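Geranyltranstransferase (Thermotoga neapolitana, PDB 4WK5) probably works as a magnesium-dependent prenyltransferase of the FPP/GGPP synthase family, joining isoprenoid diphosphates into longer chains. Local coordinates at residues T27-R30 with R31-E34; V73-E76 with R77-V81; V178-M181 with Y182-T186; G253-K256 with A257-A261. One frame throughout, in Å; residues are numbered along the deposited sequence. Where two conformers were deposited one is given.

Interaction 1: residues T27-R30 with R31-E34; sequences TIER and RIEE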
# COMPACT_ATOMS: atom_id res chain seq x y z
N THR A 27 19.37 -14.43 8.47
CA THR A 27 18.19 -14.20 9.30
C THR A 27 17.11 -13.46 8.51
O THR A 27 15.93 -13.83 8.55
CB THR A 27 18.54 -13.41 10.56
OG1 THR A 27 19.38 -14.22 11.38
CG2 THR A 27 17.29 -13.04 11.34
N ILE A 28 17.54 -12.44 7.76
CA ILE A 28 16.62 -11.68 6.91
C ILE A 28 16.01 -12.58 5.83
O ILE A 28 14.80 -12.56 5.62
CB ILE A 28 17.32 -10.47 6.28
CG1 ILE A 28 17.68 -9.45 7.36
CG2 ILE A 28 16.42 -9.80 5.22
CD1 ILE A 28 18.76 -8.46 6.93
N GLU A 29 16.84 -13.36 5.14
CA GLU A 29 16.34 -14.21 4.05
C GLU A 29 15.35 -15.26 4.55
O GLU A 29 14.35 -15.55 3.89
CB GLU A 29 17.49 -14.89 3.32
CG GLU A 29 18.50 -13.91 2.71
CD GLU A 29 17.96 -13.19 1.46
OE1 GLU A 29 16.83 -13.49 1.01
OE2 GLU A 29 18.68 -12.32 0.94
N ARG A 30 15.66 -15.84 5.71
CA ARG A 30 14.80 -16.83 6.33
C ARG A 30 13.42 -16.26 6.65
O ARG A 30 12.39 -16.85 6.31
CB ARG A 30 15.45 -17.35 7.61
CG ARG A 30 14.59 -18.29 8.45
CD ARG A 30 14.27 -19.56 7.71
NE ARG A 30 13.71 -20.58 8.61
CZ ARG A 30 12.86 -21.52 8.24
NH1 ARG A 30 12.43 -21.58 6.98
NH2 ARG A 30 12.42 -22.40 9.13
N ARG A 31 13.41 -15.10 7.30
CA ARG A 31 12.13 -14.53 7.69
C ARG A 31 11.34 -14.06 6.47
O ARG A 31 10.12 -14.27 6.40
CB ARG A 31 12.32 -13.37 8.67
CG ARG A 31 11.01 -12.69 9.02
CD ARG A 31 10.06 -13.61 9.79
NE ARG A 31 10.52 -13.83 11.16
CZ ARG A 31 10.26 -13.01 12.17
NH1 ARG A 31 9.53 -11.92 11.97
NH2 ARG A 31 10.72 -13.28 13.38
N ILE A 32 12.00 -13.43 5.50
CA ILE A 32 11.24 -12.87 4.39
C ILE A 32 10.66 -14.01 3.52
O ILE A 32 9.55 -13.88 2.99
CB ILE A 32 12.07 -11.85 3.55
CG1 ILE A 32 11.13 -10.93 2.77
CG2 ILE A 32 13.11 -12.53 2.66
CD1 ILE A 32 11.84 -9.78 2.04
N GLU A 33 11.36 -15.13 3.39
CA GLU A 33 10.81 -16.23 2.60
C GLU A 33 9.62 -16.89 3.31
O GLU A 33 8.71 -17.41 2.66
CB GLU A 33 11.87 -17.27 2.28
CG GLU A 33 12.90 -16.82 1.25
CD GLU A 33 12.31 -16.46 -0.12
OE1 GLU A 33 11.12 -16.72 -0.38
OE2 GLU A 33 13.07 -15.96 -0.97
N GLU A 34 9.64 -16.88 4.64
CA GLU A 34 8.50 -17.39 5.40
C GLU A 34 7.24 -16.58 5.10
O GLU A 34 6.14 -17.14 4.93
CB GLU A 34 8.78 -17.37 6.91
CG GLU A 34 9.71 -18.45 7.37
CD GLU A 34 10.06 -18.33 8.85
OE1 GLU A 34 9.76 -17.28 9.45
OE2 GLU A 34 10.62 -19.30 9.40
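Ile-28 O accepts the hydrogen of Ile-32 N at 2.9 Å, with an N-H...O angle of 162°. The same oxygen has the CG2 methyl of Ile-32 beside it at 3.4 Å. Glu-34 carries the charged part of this contact. Its OE2 sits over one face of the Arg-30 guanidinium, 3.3 Å above the plane and over its centre. The nearest nitrogen, Arg-30 NE, is 3.4 Å from Glu-34 OE2. The carboxylate and guanidinium planes are 60° apart, and no N-H of Arg-30 points at the oxygen. This is a salt bridge by charge alone, one turn apart on the helix. Arg-30 reaches it with CG anti to its backbone N (chi1 174°) and a bend at chi2 that turns the chain toward the next helical turn. The other carboxylate oxygen, Glu-34 OE1, makes a long salt bridge to Arg-31 NE at 3.9 Å, giving a network of three charges. All of this lies on helix 23-36, near the N-terminal end of the mainly helical isoprenoid synthase fold. The far end of Arg-31 faces helix 75-96, where it pairs with Asp-80 and Glu-76. Glu-29 runs alongside Ile-32 with OE1 4.2 Å from Ile-32 CG2, while its OE2 forms salt bridges with Lys-25 and Arg-58. Ile-28 and Ile-32 point into the protein. Ile-28 packs on Pro-61, Leu-62 and Leu-65 of helix 59-70, and Ile-32 on Val-52, Val-83 and Leu-87.

Interaction 2: residues V73-E76 with R77-V81; sequences VEEE and RLVDV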
# COMPACT_ATOMS: atom_id res chain seq x y z
N VAL A 73 18.43 -2.81 20.78
CA VAL A 73 17.04 -3.16 20.54
C VAL A 73 16.89 -4.67 20.46
O VAL A 73 17.72 -5.37 19.87
CB VAL A 73 16.50 -2.51 19.25
CG1 VAL A 73 15.16 -3.11 18.86
CG2 VAL A 73 16.38 -1.00 19.42
N GLU A 74 15.84 -5.16 21.11
CA GLU A 74 15.41 -6.55 21.05
C GLU A 74 15.31 -7.04 19.61
O GLU A 74 14.68 -6.39 18.78
CB GLU A 74 14.06 -6.72 21.76
CG GLU A 74 13.05 -5.57 21.57
CD GLU A 74 13.39 -4.28 22.32
OE1 GLU A 74 14.46 -4.21 22.97
OE2 GLU A 74 12.60 -3.32 22.23
N GLU A 75 15.92 -8.19 19.33
CA GLU A 75 16.04 -8.70 17.97
C GLU A 75 14.71 -8.91 17.23
O GLU A 75 14.61 -8.58 16.05
CB GLU A 75 16.83 -10.01 17.99
CG GLU A 75 17.20 -10.56 16.62
CD GLU A 75 18.32 -9.78 15.94
OE1 GLU A 75 18.70 -8.69 16.44
OE2 GLU A 75 18.82 -10.25 14.90
N GLU A 76 13.70 -9.42 17.92
CA GLU A 76 12.47 -9.87 17.27
C GLU A 76 11.69 -8.74 16.59
O GLU A 76 11.32 -8.85 15.42
CB GLU A 76 11.56 -10.59 18.27
CG GLU A 76 10.25 -11.09 17.68
CD GLU A 76 10.43 -11.87 16.38
OE1 GLU A 76 11.39 -12.67 16.28
OE2 GLU A 76 9.61 -11.69 15.46
N ARG A 77 11.44 -7.67 17.34
CA ARG A 77 10.76 -6.50 16.79
C ARG A 77 11.61 -5.85 15.71
O ARG A 77 11.09 -5.28 14.75
CB ARG A 77 10.44 -5.49 17.89
CG ARG A 77 9.33 -5.93 18.84
CD ARG A 77 8.86 -4.77 19.71
NE ARG A 77 7.41 -4.77 19.90
CZ ARG A 77 6.81 -5.01 21.06
NH1 ARG A 77 5.48 -4.99 21.13
NH2 ARG A 77 7.52 -5.26 22.15
N LEU A 78 12.93 -5.93 15.87
CA LEU A 78 13.86 -5.38 14.90
C LEU A 78 13.74 -6.14 13.57
O LEU A 78 13.71 -5.55 12.49
CB LEU A 78 15.29 -5.44 15.44
CG LEU A 78 16.38 -4.46 15.00
CD1 LEU A 78 15.99 -3.02 15.29
CD2 LEU A 78 17.68 -4.82 15.71
N VAL A 79 13.67 -7.47 13.67
CA VAL A 79 13.56 -8.31 12.47
C VAL A 79 12.28 -7.97 11.69
O VAL A 79 12.31 -7.86 10.46
CB VAL A 79 13.58 -9.81 12.83
CG1 VAL A 79 13.15 -10.66 11.63
CG2 VAL A 79 14.96 -10.21 13.33
N ASP A 80 11.18 -7.78 12.41
CA ASP A 80 9.91 -7.38 11.80
C ASP A 80 10.02 -6.10 10.98
O ASP A 80 9.53 -6.05 9.84
CB ASP A 80 8.83 -7.20 12.87
CG ASP A 80 8.37 -8.50 13.47
OD1 ASP A 80 8.56 -9.56 12.83
OD2 ASP A 80 7.81 -8.47 14.59
N VAL A 81 10.65 -5.08 11.56
CA VAL A 81 10.87 -3.81 10.90
C VAL A 81 11.78 -4.00 9.69
O VAL A 81 11.49 -3.48 8.61
CB VAL A 81 11.49 -2.75 11.85
CG1 VAL A 81 11.82 -1.46 11.11
CG2 VAL A 81 10.54 -2.47 13.01
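A hydrophobic staple marks the start of helix 75-96, with Val-73 and Leu-78 as its two members. Glu-74 is the N-cap between them in sequence. The CG1 methyl of Val-73 meets CD1 of Leu-78 at 3.7 Å, the two side chains crossing at a slant. Leu-78 also packs on Val-64 and Leu-65 of helix 59-70, and Val-73 on Leu-200 of helix 175-201. The first helical turn closes with a weak bond from Leu-78 N to Glu-74 O at 3.4 Å. The next bond is firmer, from Val-79 N to Glu-75 O at 2.8 Å. Val-79 has CG1 anti to its backbone N (chi1 168°), which leaves CG2 beside the N and 3.2 Å from Glu-75 O. The CG of Glu-75 lies against the same methyl at 4.0 Å. On another side of the helix two acids approach each other. Glu-76 OE2 is 3.5 Å from Asp-80 OD1, with the carboxylate planes 75° apart. Arg-31 of helix 23-36 reaches both oxygens, NH1 to Asp-80 and NH2 to Glu-76, which would offset the repulsion. If an alanine stood in place of Asp-80, NH1 of Arg-31 would probably lose its mate and the tie between the two helices would weaken. Asp-80 is buried, so its charge probably depends on that partner. The Val-73 and Leu-78 pair spanning the N-cap has the i to i+5 spacing typical of a hydrophobic staple.

Interaction 3: residues V178-M181 with Y182-T186; sequences VEKM and YSFKT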
# COMPACT_ATOMS: atom_id res chain seq x y z
N VAL A 178 15.81 18.33 -8.15
CA VAL A 178 16.34 16.98 -8.33
C VAL A 178 16.82 16.42 -6.99
O VAL A 178 16.54 15.26 -6.67
CB VAL A 178 17.47 16.95 -9.39
CG1 VAL A 178 18.07 15.56 -9.48
CG2 VAL A 178 16.91 17.36 -10.74
N GLU A 179 17.50 17.24 -6.19
CA GLU A 179 17.94 16.75 -4.88
C GLU A 179 16.74 16.40 -3.97
O GLU A 179 16.80 15.43 -3.21
CB GLU A 179 18.85 17.77 -4.18
CG GLU A 179 19.26 17.32 -2.78
CD GLU A 179 20.67 17.72 -2.39
OE1 GLU A 179 21.27 18.58 -3.09
OE2 GLU A 179 21.18 17.18 -1.38
N LYS A 180 15.66 17.16 -4.09
CA LYS A 180 14.45 16.89 -3.33
C LYS A 180 13.87 15.52 -3.72
O LYS A 180 13.42 14.73 -2.88
CB LYS A 180 13.41 17.99 -3.56
CG LYS A 180 12.13 17.86 -2.76
CD LYS A 180 12.39 18.02 -1.27
CE LYS A 180 11.09 18.28 -0.51
NZ LYS A 180 11.31 18.48 0.96
N MET A 181 13.90 15.25 -5.02
CA MET A 181 13.45 13.97 -5.53
C MET A 181 14.29 12.81 -4.97
O MET A 181 13.76 11.76 -4.62
CB MET A 181 13.47 13.99 -7.06
CG MET A 181 12.99 12.69 -7.71
SD MET A 181 14.35 11.55 -8.00
CE MET A 181 15.21 12.45 -9.31
N TYR A 182 15.61 13.01 -4.89
CA TYR A 182 16.48 11.98 -4.30
C TYR A 182 16.11 11.76 -2.85
O TYR A 182 16.06 10.64 -2.36
CB TYR A 182 17.96 12.37 -4.40
CG TYR A 182 18.60 12.06 -5.74
CD1 TYR A 182 17.92 12.30 -6.93
CD2 TYR A 182 19.89 11.56 -5.80
CE1 TYR A 182 18.51 12.01 -8.15
CE2 TYR A 182 20.48 11.28 -7.01
CZ TYR A 182 19.79 11.50 -8.18
OH TYR A 182 20.38 11.22 -9.39
N SER A 183 15.88 12.86 -2.15
CA SER A 183 15.53 12.81 -0.74
C SER A 183 14.25 12.02 -0.51
O SER A 183 14.17 11.22 0.42
CB SER A 183 15.36 14.22 -0.19
OG SER A 183 14.83 14.18 1.12
N PHE A 184 13.26 12.24 -1.36
CA PHE A 184 11.99 11.54 -1.23
C PHE A 184 12.07 10.09 -1.72
O PHE A 184 11.57 9.17 -1.06
CB PHE A 184 10.88 12.26 -2.01
CG PHE A 184 10.24 13.41 -1.26
CD1 PHE A 184 10.91 14.07 -0.25
CD2 PHE A 184 8.94 13.77 -1.56
CE1 PHE A 184 10.30 15.13 0.42
CE2 PHE A 184 8.32 14.83 -0.88
CZ PHE A 184 9.01 15.50 0.11
N LYS A 185 12.67 9.89 -2.89
CA LYS A 185 12.62 8.58 -3.54
C LYS A 185 13.51 7.53 -2.89
O LYS A 185 13.18 6.33 -2.90
CB LYS A 185 12.99 8.74 -5.02
CG LYS A 185 13.02 7.46 -5.83
CD LYS A 185 13.81 7.70 -7.12
CE LYS A 185 14.10 6.40 -7.86
NZ LYS A 185 12.86 5.71 -8.28
N THR A 186 14.64 7.97 -2.33
CA THR A 186 15.63 7.07 -1.76
C THR A 186 15.96 7.43 -0.31
O THR A 186 16.04 6.55 0.56
CB THR A 186 16.93 7.09 -2.60
OG1 THR A 186 16.61 6.77 -3.95
CG2 THR A 186 17.95 6.08 -2.05
O HOH W 1 13.10 15.87 2.25
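Lys-185 N gives its hydrogen to Met-181 O at 2.8 Å, with an N-H...O angle of 159°. It continues the i to i+4 pattern of helix 175-201, which takes on a wider pi-type turn at 183-186. Lys-185 NZ forms a salt bridge with Glu-160, and Tyr-182 OH bonds to the backbone N of Leu-248 at the start of helix 248-274. A water holds Ser-183 OG at 2.7 Å and Lys-180 NZ weakly at 3.4 Å. It lies in the plane of the Phe-184 ring, at the edge. Lys-180 bends at chi2 (66°) and carries CE across to Phe-184 CE1 at 3.4 Å. Phe-184 also packs on Leu-158 and Met-162 of helix 143-166, and meets the ring of Phe-40 of the second subunit. Were Phe-184 replaced by an alanine, a gap would probably open at the subunit contact and the Lys-180 chain would be free to turn. Met-181 and Tyr-182 form a Met-aromatic contact. Met-181 SD is 5.0 Å from the centroid of the Tyr-182 ring, in an oblique approach. Val-178 points the same way as Tyr-182, with CG1 3.8 Å from Tyr-182 CE1. The methyl CE of Met-181 stands at the ring edge, 3.5 Å from the same Tyr-182 CE1.

Interaction 4: residues G253-K256 with A257-A261; sequences GVQK and AKQLA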
# COMPACT_ATOMS: atom_id res chain seq x y z
N GLY A 253 27.15 17.39 -13.13
CA GLY A 253 28.33 16.80 -13.73
C GLY A 253 28.92 15.76 -12.80
O GLY A 253 28.60 15.73 -11.62
N VAL A 254 29.79 14.90 -13.34
CA VAL A 254 30.33 13.78 -12.58
C VAL A 254 31.16 14.22 -11.36
O VAL A 254 30.99 13.68 -10.27
CB VAL A 254 31.21 12.87 -13.48
CG1 VAL A 254 31.95 11.84 -12.64
CG2 VAL A 254 30.34 12.17 -14.53
N GLN A 255 32.04 15.20 -11.54
CA GLN A 255 32.91 15.62 -10.44
C GLN A 255 32.15 16.19 -9.25
O GLN A 255 32.37 15.78 -8.11
CB GLN A 255 33.95 16.64 -10.92
CG GLN A 255 35.01 16.98 -9.88
CD GLN A 255 36.02 18.01 -10.36
OE1 GLN A 255 35.80 18.69 -11.37
NE2 GLN A 255 37.13 18.12 -9.64
N LYS A 256 31.25 17.14 -9.52
CA LYS A 256 30.50 17.78 -8.45
C LYS A 256 29.52 16.80 -7.79
O LYS A 256 29.31 16.86 -6.57
CB LYS A 256 29.75 19.01 -8.97
CG LYS A 256 30.66 20.21 -9.23
CD LYS A 256 29.86 21.39 -9.77
CE LYS A 256 30.78 22.48 -10.32
NZ LYS A 256 30.03 23.55 -11.05
N ALA A 257 28.91 15.91 -8.58
CA ALA A 257 27.98 14.92 -8.02
C ALA A 257 28.71 13.96 -7.08
O ALA A 257 28.24 13.66 -5.98
CB ALA A 257 27.28 14.14 -9.15
N LYS A 258 29.87 13.47 -7.51
CA LYS A 258 30.65 12.55 -6.68
C LYS A 258 31.13 13.26 -5.41
O LYS A 258 31.13 12.67 -4.32
CB LYS A 258 31.85 11.99 -7.45
CG LYS A 258 32.71 11.04 -6.63
CD LYS A 258 33.72 10.30 -7.47
CE LYS A 258 34.44 9.24 -6.65
NZ LYS A 258 35.31 9.84 -5.59
N GLN A 259 31.52 14.52 -5.54
CA GLN A 259 31.96 15.31 -4.40
C GLN A 259 30.86 15.44 -3.36
O GLN A 259 31.11 15.36 -2.16
CB GLN A 259 32.41 16.71 -4.83
CG GLN A 259 33.90 16.85 -5.09
CD GLN A 259 34.26 18.22 -5.60
OE1 GLN A 259 33.52 19.19 -5.39
NE2 GLN A 259 35.40 18.33 -6.27
N LEU A 260 29.63 15.67 -3.84
CA LEU A 260 28.48 15.78 -2.95
C LEU A 260 28.23 14.46 -2.23
O LEU A 260 28.01 14.44 -1.01
CB LEU A 260 27.23 16.20 -3.72
CG LEU A 260 25.99 16.48 -2.86
CD1 LEU A 260 26.28 17.61 -1.88
CD2 LEU A 260 24.79 16.79 -3.72
N ALA A 261 28.25 13.37 -2.99
CA ALA A 261 28.02 12.04 -2.42
C ALA A 261 29.09 11.71 -1.39
O ALA A 261 28.80 11.20 -0.30
CB ALA A 261 27.99 10.99 -3.52
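Backbone hydrogen bonds link Gly-253 O to Ala-257 N at 3.1 Å and Val-254 O to Lys-258 N at 3.0 Å. Gln-255 O with Gln-259 N, and Lys-256 O with Leu-260 N, continue the alpha-helical pattern. The helix is kinked here: Val-254 N and Gln-255 N make no bond to the turn before. Gly-253 has backbone angles (phi 83°) that would jam a side chain against the carbonyl oxygen of the residue before, so glycine suits the place. Van der Waals contacts are few. Ala-257 CB rests 3.2 Å from Gly-253 O. Gln-255 and Gln-259 run side by side, one turn apart, with NE2 to NE2 at 3.8 Å. At that distance the amides simply pack, their planes 66° apart. Gln-255 has CG anti to its backbone N (chi1 -172°) and runs on extended, which lays it along Gln-259. Charge enters through Lys-258, whose NZ forms a salt bridge with Asp-262 one turn on. Most of these side chains lie on the protein surface. The inward side of helix 248-274 rests on helix 206-229, with Val-254 and Lys-258 against Leu-225 and Ala-261 against Ile-221 and Tyr-222. Leu-260 reaches Glu-179 of helix 175-201.

All four contacts are local. Three lie within one helix, and interaction 2 spans a helix start. Interactions 1 and 2 share a salt-bridged interface, and Thr-27 packs on Val-79 elsewhere along it. Charge thus joins helix 23-36 to helix 75-96, while apolar side chains face inward. Interactions 3 and 4 lie on the opposite side of the chain's centre and meet through Glu-179 and Leu-260. Interaction 3 is nearest the centre of the chain, its own centre about 12 Å from it, and relies on aromatic, sulfur and methyl packing. It also reaches the second subunit. Interaction 4 lies farthest out, about 22 Å between the same centres, and is mostly backbone bonds and solvent-facing polar chains.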